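Local coordinates for protein ultraspiracle (PDB 1HG4) that acts as a nuclear hormone receptor and transcription factor, its ligand-binding domain holding a phospholipid and locked in an inactive conformation, at residues 58-63 with 87-92; 80-85 with 257-262; 94-99 with 180-185. One frame throughout, in Å; residues are numbered along the deposited sequence.

Interaction 1: 58-63 with 87-92; sequences KQLFQM and AAWIEL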
ATOM      1  N   LYS A  58      19.635 -25.672 -13.665  1.00 24.12           N
ATOM      2  CA  LYS A  58      20.615 -24.601 -13.834  1.00 25.15           C
ATOM      3  C   LYS A  58      19.895 -23.252 -13.958  1.00 24.16           C
ATOM      4  O   LYS A  58      20.355 -22.235 -13.440  1.00 22.40           O
ATOM      5  CB  LYS A  58      21.485 -24.842 -15.071  1.00 25.67           C
ATOM      6  CG  LYS A  58      22.427 -26.024 -14.931  1.00 30.09           C
ATOM      7  CD  LYS A  58      23.390 -26.156 -16.113  1.00 32.03           C
ATOM      8  CE  LYS A  58      24.292 -27.383 -15.927  1.00 34.99           C
ATOM      9  NZ  LYS A  58      25.330 -27.550 -17.000  1.00 36.57           N
ATOM     10  N   GLN A  59      18.757 -23.249 -14.639  1.00 23.82           N
ATOM     11  CA  GLN A  59      17.993 -22.022 -14.791  1.00 23.91           C
ATOM     12  C   GLN A  59      17.401 -21.611 -13.451  1.00 23.49           C
ATOM     13  O   GLN A  59      17.213 -20.420 -13.191  1.00 21.98           O
ATOM     14  CB  GLN A  59      16.891 -22.206 -15.840  1.00 24.55           C
ATOM     15  CG  GLN A  59      17.448 -22.435 -17.243  1.00 25.60           C
ATOM     16  CD  GLN A  59      16.378 -22.460 -18.310  1.00 27.95           C
ATOM     17  OE1 GLN A  59      15.179 -22.398 -18.015  1.00 30.53           O
ATOM     18  NE2 GLN A  59      16.804 -22.554 -19.563  1.00 25.08           N
ATOM     19  N   LEU A  60      17.124 -22.599 -12.598  1.00 23.54           N
ATOM     20  CA  LEU A  60      16.578 -22.328 -11.275  1.00 24.40           C
ATOM     21  C   LEU A  60      17.634 -21.632 -10.422  1.00 23.60           C
ATOM     22  O   LEU A  60      17.344 -20.649  -9.733  1.00 23.37           O
ATOM     23  CB  LEU A  60      16.137 -23.619 -10.591  1.00 24.61           C
ATOM     24  CG  LEU A  60      14.686 -24.056 -10.779  1.00 28.01           C
ATOM     25  CD1 LEU A  60      14.478 -25.409 -10.104  1.00 29.25           C
ATOM     26  CD2 LEU A  60      13.744 -23.008 -10.177  1.00 27.49           C
ATOM     27  N   PHE A  61      18.858 -22.153 -10.469  1.00 22.80           N
ATOM     28  CA  PHE A  61      19.958 -21.570  -9.712  1.00 22.07           C
ATOM     29  C   PHE A  61      20.122 -20.117 -10.132  1.00 20.23           C
ATOM     30  O   PHE A  61      20.234 -19.224  -9.298  1.00 19.38           O
ATOM     31  CB  PHE A  61      21.269 -22.319  -9.985  1.00 20.22           C
ATOM     32  CG  PHE A  61      22.408 -21.871  -9.115  1.00 20.38           C
ATOM     33  CD1 PHE A  61      23.225 -20.815  -9.506  1.00 19.86           C
ATOM     34  CD2 PHE A  61      22.637 -22.474  -7.876  1.00 19.79           C
ATOM     35  CE1 PHE A  61      24.257 -20.362  -8.671  1.00 20.06           C
ATOM     36  CE2 PHE A  61      23.669 -22.025  -7.034  1.00 19.75           C
ATOM     37  CZ  PHE A  61      24.476 -20.971  -7.434  1.00 19.13           C
ATOM     38  N   GLN A  62      20.146 -19.903 -11.442  1.00 20.41           N
ATOM     39  CA  GLN A  62      20.306 -18.578 -12.010  1.00 21.96           C
ATOM     40  C   GLN A  62      19.186 -17.648 -11.578  1.00 22.98           C
ATOM     41  O   GLN A  62      19.425 -16.473 -11.282  1.00 24.02           O
ATOM     42  CB  GLN A  62      20.367 -18.679 -13.537  1.00 23.57           C
ATOM     43  CG  GLN A  62      21.687 -19.246 -14.047  1.00 22.08           C
ATOM     44  CD  GLN A  62      21.587 -19.809 -15.453  1.00 25.31           C
ATOM     45  OE1 GLN A  62      20.998 -19.198 -16.345  1.00 24.64           O
ATOM     46  NE2 GLN A  62      22.184 -20.982 -15.662  1.00 25.65           N
ATOM     47  N   MET A  63      17.972 -18.188 -11.523  1.00 22.84           N
ATOM     48  CA  MET A  63      16.802 -17.419 -11.128  1.00 22.62           C
ATOM     49  C   MET A  63      16.971 -16.847  -9.737  1.00 21.51           C
ATOM     50  O   MET A  63      16.664 -15.678  -9.495  1.00 21.22           O
ATOM     51  CB  MET A  63      15.554 -18.296 -11.162  1.00 24.16           C
ATOM     52  CG  MET A  63      14.290 -17.534 -10.811  1.00 27.64           C
ATOM     53  SD  MET A  63      12.906 -18.624 -10.515  1.00 29.40           S
ATOM     54  CE  MET A  63      12.806 -19.445 -12.143  1.00 30.66           C
ATOM     55  N   ALA A  87       6.387 -18.967  -5.822  1.00 23.91           N
ATOM     56  CA  ALA A  87       5.202 -18.624  -6.598  1.00 23.58           C
ATOM     57  C   ALA A  87       5.485 -18.246  -8.042  1.00 23.04           C
ATOM     58  O   ALA A  87       4.669 -18.490  -8.904  1.00 27.40           O
ATOM     59  CB  ALA A  87       4.426 -17.489  -5.903  1.00 22.29           C
ATOM     60  N   ALA A  88       6.642 -17.672  -8.330  1.00 23.79           N
ATOM     61  CA  ALA A  88       6.926 -17.259  -9.704  1.00 22.21           C
ATOM     62  C   ALA A  88       7.886 -18.100 -10.556  1.00 21.88           C
ATOM     63  O   ALA A  88       7.913 -17.911 -11.777  1.00 21.25           O
ATOM     64  CB  ALA A  88       7.403 -15.780  -9.707  1.00 19.89           C
ATOM     65  N   TRP A  89       8.647 -19.023  -9.963  1.00 21.69           N
ATOM     66  CA  TRP A  89       9.626 -19.793 -10.752  1.00 21.57           C
ATOM     67  C   TRP A  89       9.172 -20.392 -12.086  1.00 22.81           C
ATOM     68  O   TRP A  89       9.814 -20.142 -13.115  1.00 22.02           O
ATOM     69  CB  TRP A  89      10.306 -20.874  -9.898  1.00 22.28           C
ATOM     70  CG  TRP A  89       9.566 -22.160  -9.663  1.00 25.05           C
ATOM     71  CD1 TRP A  89       8.654 -22.421  -8.676  1.00 26.79           C
ATOM     72  CD2 TRP A  89       9.764 -23.400 -10.358  1.00 26.25           C
ATOM     73  NE1 TRP A  89       8.280 -23.747  -8.705  1.00 26.99           N
ATOM     74  CE2 TRP A  89       8.943 -24.372  -9.728  1.00 27.21           C
ATOM     75  CE3 TRP A  89      10.555 -23.786 -11.450  1.00 26.74           C
ATOM     76  CZ2 TRP A  89       8.890 -25.708 -10.158  1.00 26.00           C
ATOM     77  CZ3 TRP A  89      10.500 -25.123 -11.875  1.00 27.69           C
ATOM     78  CH2 TRP A  89       9.672 -26.062 -11.226  1.00 26.19           C
ATOM     79  N   ILE A  90       8.087 -21.166 -12.093  1.00 21.95           N
ATOM     80  CA  ILE A  90       7.608 -21.755 -13.342  1.00 22.07           C
ATOM     81  C   ILE A  90       7.250 -20.685 -14.381  1.00 23.79           C
ATOM     82  O   ILE A  90       7.612 -20.822 -15.549  1.00 25.20           O
ATOM     83  CB  ILE A  90       6.376 -22.670 -13.111  1.00 22.84           C
ATOM     84  CG1 ILE A  90       6.764 -23.829 -12.197  1.00 21.51           C
ATOM     85  CG2 ILE A  90       5.870 -23.226 -14.434  1.00 20.93           C
ATOM     86  CD1 ILE A  90       5.613 -24.714 -11.828  1.00 24.46           C
ATOM     87  N   GLU A  91       6.560 -19.622 -13.965  1.00 22.14           N
ATOM     88  CA  GLU A  91       6.186 -18.570 -14.899  1.00 22.26           C
ATOM     89  C   GLU A  91       7.402 -17.851 -15.464  1.00 22.92           C
ATOM     90  O   GLU A  91       7.399 -17.412 -16.616  1.00 22.21           O
ATOM     91  CB  GLU A  91       5.263 -17.551 -14.231  1.00 24.28           C
ATOM     92  CG  GLU A  91       3.911 -18.111 -13.831  1.00 25.24           C
ATOM     93  CD  GLU A  91       3.023 -17.065 -13.198  1.00 28.64           C
ATOM     94  OE1 GLU A  91       2.545 -16.156 -13.911  1.00 32.71           O
ATOM     95  OE2 GLU A  91       2.810 -17.142 -11.976  1.00 30.54           O
ATOM     96  N   LEU A  92       8.444 -17.715 -14.655  1.00 23.55           N
ATOM     97  CA  LEU A  92       9.656 -17.044 -15.112  1.00 23.80           C
ATOM     98  C   LEU A  92      10.358 -17.914 -16.138  1.00 24.01           C
ATOM     99  O   LEU A  92      10.819 -17.404 -17.163  1.00 22.57           O
ATOM    100  CB  LEU A  92      10.596 -16.747 -13.933  1.00 22.95           C
ATOM    101  CG  LEU A  92      10.093 -15.673 -12.943  1.00 23.71           C
ATOM    102  CD1 LEU A  92      11.044 -15.593 -11.746  1.00 21.81           C
ATOM    103  CD2 LEU A  92       9.981 -14.312 -13.623  1.00 18.38           C
TER

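Interaction 2: 80-85 with 257-262; sequences DQVILL and PLEELF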
ATOM      1  N   ASP A  80       9.804 -14.056   3.123  1.00 29.21           N
ATOM      2  CA  ASP A  80       9.051 -13.507   2.006  1.00 28.93           C
ATOM      3  C   ASP A  80       9.746 -13.869   0.696  1.00 28.52           C
ATOM      4  O   ASP A  80       9.087 -14.235  -0.277  1.00 28.86           O
ATOM      5  CB  ASP A  80       8.937 -11.975   2.103  1.00 30.23           C
ATOM      6  CG  ASP A  80       7.796 -11.513   3.000  1.00 31.34           C
ATOM      7  OD1 ASP A  80       6.888 -12.327   3.279  1.00 32.32           O
ATOM      8  OD2 ASP A  80       7.802 -10.324   3.409  1.00 29.20           O
ATOM      9  N   GLN A  81      11.074 -13.762   0.683  1.00 25.99           N
ATOM     10  CA  GLN A  81      11.865 -14.045  -0.510  1.00 25.18           C
ATOM     11  C   GLN A  81      11.622 -15.457  -1.011  1.00 25.69           C
ATOM     12  O   GLN A  81      11.537 -15.697  -2.222  1.00 27.68           O
ATOM     13  CB  GLN A  81      13.352 -13.856  -0.217  1.00 23.31           C
ATOM     14  CG  GLN A  81      13.749 -12.427   0.108  1.00 22.73           C
ATOM     15  CD  GLN A  81      15.223 -12.315   0.422  1.00 24.64           C
ATOM     16  OE1 GLN A  81      16.056 -12.930  -0.249  1.00 25.38           O
ATOM     17  NE2 GLN A  81      15.560 -11.532   1.439  1.00 23.10           N
ATOM     18  N   VAL A  82      11.504 -16.385  -0.072  1.00 24.49           N
ATOM     19  CA  VAL A  82      11.275 -17.784  -0.396  1.00 24.08           C
ATOM     20  C   VAL A  82       9.911 -17.962  -1.037  1.00 23.75           C
ATOM     21  O   VAL A  82       9.780 -18.688  -2.018  1.00 23.20           O
ATOM     22  CB  VAL A  82      11.380 -18.672   0.887  1.00 23.44           C
ATOM     23  CG1 VAL A  82      10.788 -20.052   0.636  1.00 22.23           C
ATOM     24  CG2 VAL A  82      12.836 -18.786   1.312  1.00 21.25           C
ATOM     25  N   ILE A  83       8.902 -17.287  -0.487  1.00 23.85           N
ATOM     26  CA  ILE A  83       7.544 -17.394  -1.008  1.00 23.82           C
ATOM     27  C   ILE A  83       7.420 -16.823  -2.421  1.00 23.96           C
ATOM     28  O   ILE A  83       6.748 -17.401  -3.283  1.00 24.54           O
ATOM     29  CB  ILE A  83       6.533 -16.697  -0.055  1.00 24.82           C
ATOM     30  CG1 ILE A  83       6.444 -17.475   1.260  1.00 25.87           C
ATOM     31  CG2 ILE A  83       5.142 -16.636  -0.687  1.00 24.26           C
ATOM     32  CD1 ILE A  83       5.508 -16.837   2.281  1.00 28.94           C
ATOM     33  N   LEU A  84       8.086 -15.701  -2.664  1.00 24.24           N
ATOM     34  CA  LEU A  84       8.045 -15.055  -3.975  1.00 23.58           C
ATOM     35  C   LEU A  84       8.631 -15.964  -5.038  1.00 23.15           C
ATOM     36  O   LEU A  84       8.068 -16.087  -6.124  1.00 22.69           O
ATOM     37  CB  LEU A  84       8.815 -13.729  -3.944  1.00 22.04           C
ATOM     38  CG  LEU A  84       8.186 -12.650  -3.056  1.00 21.20           C
ATOM     39  CD1 LEU A  84       9.137 -11.480  -2.866  1.00 21.96           C
ATOM     40  CD2 LEU A  84       6.890 -12.191  -3.684  1.00 22.43           C
ATOM     41  N   LEU A  85       9.763 -16.590  -4.728  1.00 22.12           N
ATOM     42  CA  LEU A  85      10.405 -17.482  -5.678  1.00 23.08           C
ATOM     43  C   LEU A  85       9.558 -18.734  -5.939  1.00 23.88           C
ATOM     44  O   LEU A  85       9.455 -19.198  -7.071  1.00 23.40           O
ATOM     45  CB  LEU A  85      11.791 -17.883  -5.170  1.00 23.69           C
ATOM     46  CG  LEU A  85      12.847 -16.777  -5.230  1.00 24.68           C
ATOM     47  CD1 LEU A  85      14.107 -17.221  -4.494  1.00 25.81           C
ATOM     48  CD2 LEU A  85      13.167 -16.464  -6.672  1.00 21.83           C
ATOM     49  N   PRO A 257      11.422 -30.228  -0.086  1.00 43.23           N
ATOM     50  CA  PRO A 257      10.557 -29.135  -0.544  1.00 41.54           C
ATOM     51  C   PRO A 257      11.376 -27.983  -1.118  1.00 40.25           C
ATOM     52  O   PRO A 257      12.360 -27.545  -0.518  1.00 38.78           O
ATOM     53  CB  PRO A 257       9.802 -28.743   0.719  1.00 42.29           C
ATOM     54  CG  PRO A 257      10.806 -29.029   1.802  1.00 43.92           C
ATOM     55  CD  PRO A 257      11.375 -30.360   1.382  1.00 42.94           C
ATOM     56  N   LEU A 258      10.956 -27.510  -2.287  1.00 38.96           N
ATOM     57  CA  LEU A 258      11.634 -26.430  -2.995  1.00 37.98           C
ATOM     58  C   LEU A 258      11.929 -25.246  -2.081  1.00 38.39           C
ATOM     59  O   LEU A 258      12.980 -24.613  -2.200  1.00 37.59           O
ATOM     60  CB  LEU A 258      10.786 -25.992  -4.194  1.00 36.74           C
ATOM     61  CG  LEU A 258      11.334 -24.993  -5.224  1.00 36.14           C
ATOM     62  CD1 LEU A 258      12.630 -25.492  -5.848  1.00 34.51           C
ATOM     63  CD2 LEU A 258      10.273 -24.778  -6.297  1.00 35.49           C
ATOM     64  N   GLU A 259      11.005 -24.949  -1.169  1.00 39.25           N
ATOM     65  CA  GLU A 259      11.201 -23.843  -0.228  1.00 40.92           C
ATOM     66  C   GLU A 259      12.579 -23.935   0.428  1.00 40.37           C
ATOM     67  O   GLU A 259      13.305 -22.941   0.511  1.00 40.53           O
ATOM     68  CB  GLU A 259      10.146 -23.863   0.881  1.00 42.28           C
ATOM     69  CG  GLU A 259       8.743 -23.469   0.470  1.00 44.09           C
ATOM     70  CD  GLU A 259       8.083 -24.497  -0.423  1.00 47.76           C
ATOM     71  OE1 GLU A 259       8.347 -25.712  -0.241  1.00 46.76           O
ATOM     72  OE2 GLU A 259       7.287 -24.087  -1.298  1.00 49.52           O
ATOM     73  N   GLU A 260      12.930 -25.135   0.891  1.00 38.57           N
ATOM     74  CA  GLU A 260      14.213 -25.353   1.543  1.00 37.36           C
ATOM     75  C   GLU A 260      15.380 -25.074   0.616  1.00 35.68           C
ATOM     76  O   GLU A 260      16.349 -24.431   1.007  1.00 35.44           O
ATOM     77  CB  GLU A 260      14.311 -26.785   2.061  1.00 38.72           C
ATOM     78  CG  GLU A 260      13.582 -27.038   3.367  1.00 41.47           C
ATOM     79  CD  GLU A 260      13.668 -28.494   3.798  1.00 44.36           C
ATOM     80  OE1 GLU A 260      14.784 -29.068   3.737  1.00 45.29           O
ATOM     81  OE2 GLU A 260      12.625 -29.060   4.199  1.00 43.89           O
ATOM     82  N   LEU A 261      15.286 -25.554  -0.617  1.00 33.52           N
ATOM     83  CA  LEU A 261      16.359 -25.363  -1.578  1.00 31.99           C
ATOM     84  C   LEU A 261      16.593 -23.878  -1.853  1.00 30.69           C
ATOM     85  O   LEU A 261      17.736 -23.437  -1.959  1.00 30.20           O
ATOM     86  CB  LEU A 261      16.044 -26.122  -2.872  1.00 33.31           C
ATOM     87  CG  LEU A 261      16.007 -27.665  -2.815  1.00 33.09           C
ATOM     88  CD1 LEU A 261      15.026 -28.140  -1.763  1.00 34.36           C
ATOM     89  CD2 LEU A 261      15.585 -28.214  -4.161  1.00 33.16           C
ATOM     90  N   PHE A 262      15.512 -23.112  -1.957  1.00 28.59           N
ATOM     91  CA  PHE A 262      15.609 -21.675  -2.195  1.00 28.84           C
ATOM     92  C   PHE A 262      16.238 -20.991  -0.983  1.00 29.40           C
ATOM     93  O   PHE A 262      17.144 -20.160  -1.102  1.00 30.16           O
ATOM     94  CB  PHE A 262      14.217 -21.067  -2.430  1.00 28.60           C
ATOM     95  CG  PHE A 262      13.673 -21.279  -3.815  1.00 25.82           C
ATOM     96  CD1 PHE A 262      14.525 -21.371  -4.912  1.00 24.32           C
ATOM     97  CD2 PHE A 262      12.294 -21.342  -4.022  1.00 26.16           C
ATOM     98  CE1 PHE A 262      14.016 -21.522  -6.206  1.00 27.24           C
ATOM     99  CE2 PHE A 262      11.760 -21.493  -5.315  1.00 26.90           C
ATOM    100  CZ  PHE A 262      12.625 -21.583  -6.412  1.00 26.70           C
TER

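Interaction 3: 94-99 with 180-185; sequences IANVAW and CLKAII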
ATOM      1  N   ILE A  94       9.002 -20.356 -18.091  1.00 22.95           N
ATOM      2  CA  ILE A  94       8.182 -20.426 -19.294  1.00 23.56           C
ATOM      3  C   ILE A  94       8.200 -19.144 -20.109  1.00 23.85           C
ATOM      4  O   ILE A  94       8.066 -19.195 -21.329  1.00 25.50           O
ATOM      5  CB  ILE A  94       6.728 -20.807 -18.950  1.00 24.19           C
ATOM      6  CG1 ILE A  94       6.703 -22.237 -18.417  1.00 24.46           C
ATOM      7  CG2 ILE A  94       5.833 -20.693 -20.187  1.00 21.45           C
ATOM      8  CD1 ILE A  94       5.328 -22.696 -17.991  1.00 25.90           C
ATOM      9  N   ALA A  95       8.366 -18.000 -19.449  1.00 24.36           N
ATOM     10  CA  ALA A  95       8.423 -16.721 -20.161  1.00 25.41           C
ATOM     11  C   ALA A  95       9.707 -16.716 -20.999  1.00 25.43           C
ATOM     12  O   ALA A  95       9.730 -16.231 -22.128  1.00 23.54           O
ATOM     13  CB  ALA A  95       8.428 -15.546 -19.173  1.00 24.81           C
ATOM     14  N   ASN A  96      10.779 -17.258 -20.432  1.00 26.30           N
ATOM     15  CA  ASN A  96      12.041 -17.345 -21.154  1.00 27.86           C
ATOM     16  C   ASN A  96      11.960 -18.321 -22.332  1.00 27.38           C
ATOM     17  O   ASN A  96      12.560 -18.058 -23.370  1.00 26.46           O
ATOM     18  CB  ASN A  96      13.174 -17.756 -20.213  1.00 31.29           C
ATOM     19  CG  ASN A  96      13.763 -16.572 -19.450  1.00 34.81           C
ATOM     20  OD1 ASN A  96      14.235 -16.712 -18.317  1.00 36.01           O
ATOM     21  ND2 ASN A  96      13.753 -15.403 -20.077  1.00 36.37           N
ATOM     22  N   VAL A  97      11.233 -19.435 -22.193  1.00 25.78           N
ATOM     23  CA  VAL A  97      11.136 -20.358 -23.320  1.00 26.17           C
ATOM     24  C   VAL A  97      10.262 -19.728 -24.399  1.00 24.93           C
ATOM     25  O   VAL A  97      10.512 -19.912 -25.584  1.00 26.14           O
ATOM     26  CB  VAL A  97      10.552 -21.759 -22.942  1.00 26.81           C
ATOM     27  CG1 VAL A  97      11.179 -22.257 -21.675  1.00 28.99           C
ATOM     28  CG2 VAL A  97       9.056 -21.701 -22.810  1.00 32.00           C
ATOM     29  N   ALA A  98       9.250 -18.967 -23.993  1.00 23.45           N
ATOM     30  CA  ALA A  98       8.381 -18.319 -24.973  1.00 23.20           C
ATOM     31  C   ALA A  98       9.201 -17.376 -25.863  1.00 23.48           C
ATOM     32  O   ALA A  98       9.028 -17.362 -27.085  1.00 22.33           O
ATOM     33  CB  ALA A  98       7.255 -17.548 -24.273  1.00 21.10           C
ATOM     34  N   TRP A  99      10.095 -16.612 -25.237  1.00 23.88           N
ATOM     35  CA  TRP A  99      10.964 -15.650 -25.907  1.00 24.60           C
ATOM     36  C   TRP A  99      12.025 -16.301 -26.811  1.00 26.59           C
ATOM     37  O   TRP A  99      12.293 -15.801 -27.904  1.00 26.87           O
ATOM     38  CB  TRP A  99      11.648 -14.770 -24.849  1.00 24.94           C
ATOM     39  CG  TRP A  99      12.677 -13.798 -25.391  1.00 23.79           C
ATOM     40  CD1 TRP A  99      14.035 -13.952 -25.380  1.00 22.86           C
ATOM     41  CD2 TRP A  99      12.422 -12.545 -26.038  1.00 22.73           C
ATOM     42  NE1 TRP A  99      14.646 -12.873 -25.979  1.00 21.90           N
ATOM     43  CE2 TRP A  99      13.681 -11.994 -26.394  1.00 23.63           C
ATOM     44  CE3 TRP A  99      11.259 -11.837 -26.359  1.00 22.79           C
ATOM     45  CZ2 TRP A  99      13.806 -10.767 -27.055  1.00 21.05           C
ATOM     46  CZ3 TRP A  99      11.388 -10.605 -27.028  1.00 21.89           C
ATOM     47  CH2 TRP A  99      12.650 -10.091 -27.362  1.00 20.50           C
ATOM     48  N   CYS A 180      10.341  -6.395 -18.044  1.00 23.63           N
ATOM     49  CA  CYS A 180       9.313  -5.758 -17.222  1.00 23.79           C
ATOM     50  C   CYS A 180       8.230  -6.762 -16.825  1.00 23.15           C
ATOM     51  O   CYS A 180       7.829  -6.836 -15.655  1.00 23.32           O
ATOM     52  CB  CYS A 180       8.675  -4.570 -17.961  1.00 24.43           C
ATOM     53  SG  CYS A 180       9.714  -3.069 -18.050  1.00 29.33           S
ATOM     54  N   LEU A 181       7.757  -7.545 -17.790  1.00 21.85           N
ATOM     55  CA  LEU A 181       6.730  -8.540 -17.483  1.00 21.20           C
ATOM     56  C   LEU A 181       7.216  -9.539 -16.425  1.00 20.62           C
ATOM     57  O   LEU A 181       6.473  -9.911 -15.506  1.00 20.34           O
ATOM     58  CB  LEU A 181       6.306  -9.280 -18.752  1.00 20.65           C
ATOM     59  CG  LEU A 181       5.532  -8.435 -19.778  1.00 22.62           C
ATOM     60  CD1 LEU A 181       5.157  -9.312 -20.979  1.00 22.47           C
ATOM     61  CD2 LEU A 181       4.263  -7.864 -19.137  1.00 22.95           C
ATOM     62  N   LYS A 182       8.469  -9.961 -16.542  1.00 18.67           N
ATOM     63  CA  LYS A 182       9.010 -10.916 -15.597  1.00 20.10           C
ATOM     64  C   LYS A 182       9.134 -10.333 -14.196  1.00 20.51           C
ATOM     65  O   LYS A 182       8.928 -11.026 -13.195  1.00 18.97           O
ATOM     66  CB  LYS A 182      10.363 -11.425 -16.102  1.00 22.36           C
ATOM     67  CG  LYS A 182      10.243 -12.186 -17.415  1.00 22.48           C
ATOM     68  CD  LYS A 182      11.457 -13.058 -17.691  1.00 25.57           C
ATOM     69  CE  LYS A 182      12.701 -12.234 -17.948  1.00 27.52           C
ATOM     70  NZ  LYS A 182      13.867 -13.107 -18.262  1.00 31.22           N
ATOM     71  N   ALA A 183       9.464  -9.051 -14.116  1.00 19.85           N
ATOM     72  CA  ALA A 183       9.571  -8.423 -12.814  1.00 19.09           C
ATOM     73  C   ALA A 183       8.158  -8.307 -12.217  1.00 17.21           C
ATOM     74  O   ALA A 183       7.955  -8.595 -11.022  1.00 16.78           O
ATOM     75  CB  ALA A 183      10.238  -7.035 -12.939  1.00 19.65           C
ATOM     76  N   ILE A 184       7.180  -7.903 -13.032  1.00 15.00           N
ATOM     77  CA  ILE A 184       5.807  -7.774 -12.530  1.00 16.50           C
ATOM     78  C   ILE A 184       5.426  -9.103 -11.868  1.00 19.32           C
ATOM     79  O   ILE A 184       4.781  -9.121 -10.810  1.00 20.89           O
ATOM     80  CB  ILE A 184       4.800  -7.434 -13.690  1.00 17.36           C
ATOM     81  CG1 ILE A 184       5.015  -6.003 -14.149  1.00 16.18           C
ATOM     82  CG2 ILE A 184       3.343  -7.619 -13.251  1.00 12.35           C
ATOM     83  CD1 ILE A 184       4.511  -5.754 -15.522  1.00 18.03           C
ATOM     84  N   ILE A 185       5.853 -10.205 -12.489  1.00 20.07           N
ATOM     85  CA  ILE A 185       5.573 -11.543 -11.987  1.00 20.01           C
ATOM     86  C   ILE A 185       6.253 -11.782 -10.655  1.00 19.70           C
ATOM     87  O   ILE A 185       5.610 -12.207  -9.691  1.00 21.44           O
ATOM     88  CB  ILE A 185       6.038 -12.623 -12.994  1.00 21.63           C
ATOM     89  CG1 ILE A 185       5.198 -12.531 -14.268  1.00 23.12           C
ATOM     90  CG2 ILE A 185       5.916 -14.005 -12.387  1.00 20.96           C
ATOM     91  CD1 ILE A 185       5.708 -13.402 -15.390  1.00 24.65           C
TER

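Interaction 1: 58-63 with 87-92
Met63 reaches across to Trp89 and Leu92 while Leu60 meets the indole of Trp89, and these four buried residues make the whole contact between the two helices. The axes stay well apart, 10.9 Å at their closest, so side chains have to fill the space between them. Met63 does most of that work. Its CG lies anti to the backbone N (chi1 -178°), which sends the chain straight out toward the partner helix, and a bend at the last torsion then lays the methyl along the backbone of Trp89. Met63 CE comes to 3.2 Å from the carbonyl O of Trp89, a van der Waals touch at the backbone, and Met63 SD lies 3.5 Å from Trp89 CB. The sulfur also meets Leu92, with Met63 SD 3.8 Å from Leu92 CD1. Leu60 brings one branch: its CD2 approaches CE3 on the six-membered ring of Trp89 at 3.5 Å, obliquely to the ring. Within its own helix, Ile90 CG1 sits above the centre of one indole face.

The contact thins out toward Gln59 and Lys58. Gln59 has its CB directed at helix 78-100, yet its side chain comes no nearer than 6.7 Å to residues 87-92; its amide NE2 is instead hydrogen-bonded to Leu137 O. Lys58, partly exposed, leads away to a salt bridge with Asp27. Gln59 NE2 and Lys58 NZ thus have their partners outside the contact, and the interface itself has no hydrogen bond.

Trp89 also lines the lipid pocket, its side chain about 4 Å from the bound phospholipid at nearest atoms. Helix 225-250 packs behind the 87-92 segment through Leu247, Ser240 and Gln244, and helix 175-186 meets it through Ile185 and Lys182, leaving helix 46-68 to close another flank.

Interaction 2: 80-85 with 257-262
Phe262 carries its CG opposite the carbonyl carbon (chi1 -79°), which swings the phenyl ring out from its helix and over Leu85. Leu85 CB lies over one face, 3.8 Å from the ring centroid and 20° off the normal, a CH-pi contact displaced somewhat toward the CE2 side. The backbone shares in it: Leu85 C is 3.6 Å from Phe262 CE2. Leu85 CD1 adds a looser touch over the same face, above the CG-CD1 side of the ring, 4.1 Å from Phe262 CG. On the opposite face sits CD1 of Leu258, one turn earlier in the same helix, so the phenyl is sandwiched between two leucines.

A turn away, Val82 points CG1 anti to its backbone N (chi1 165°), and this branch rests against Glu259, 3.9 Å from its CB and 3.8 Å from its carbonyl O. The two side chains cross nearly at right angles, with the aliphatic part of the glutamate doing the touching. Its carboxylate bends off instead to a salt bridge with Lys86, tying the edge of the contact to the next turn of helix 78-100.

Helix 258-266 is probably the C-terminal activation helix of the receptor, lying across the groove between helices 46-68 and 78-100 where coactivators dock in relatives, in keeping with the inactive state. Val64 of helix 46-68 supports Phe262 and Ala67 touches Leu85, while Leu263 and Leu266 extend the packing against helix 78-100.

Interaction 3: 94-99 with 180-185
Lys182 NZ is the polar atom at the heart of this contact: Glu18 OE1 holds it in a salt bridge, and the end of the Asn96 side chain closes in from helix 78-100. In the model Asn96 ND2 is 2.9 Å from Lys182 NZ, and the two side chains cross at about a right angle.

Lys182 sets out extended toward the other helix, and before its bend Lys182 CD passes 4.2 Å from Ala95 CB; the fold at the third torsion (chi3 -67°) then turns CE and NZ round to the asparagine. The small alanine, its CB directed at the lysine, leaves room for the long chain between backbones whose nearest CA atoms, those of Ala95 and Lys182, are 7.4 Å apart. The lysine is buried, and its sound polar partner is Glu18 of helix 11-24, which would be expected to favour the charged form of the lysine.

Leu236 of helix 225-250 is a common neighbour, packing on both Ile94 and Ile185. Helices 78-100 and 175-186 both belong to the central layer of the three-layer alpha-helical sandwich of nuclear receptor ligand-binding domains, and this contact joins them.

All three contacts share helix 78-100, which meets helix 258-266 near its start, helix 46-68 at its middle and helix 175-186 toward its end. Interactions 1 and 2 have centres 11 Å apart and join directly, Trp89 NE1 lying 3.3 Å from Leu258 CD2. Interaction 1 also touches interaction 3, whose centre is 10 Å away, through Leu92 CD2 at 3.5 Å from Lys182 O. Interactions 2 and 3 stay apart, with centres 19 Å from each other. The phospholipid touches Trp89 in interaction 1 and Val97 on segment 94-99, whereas the Phe262 side chain remains about 10 Å from it at nearest atoms.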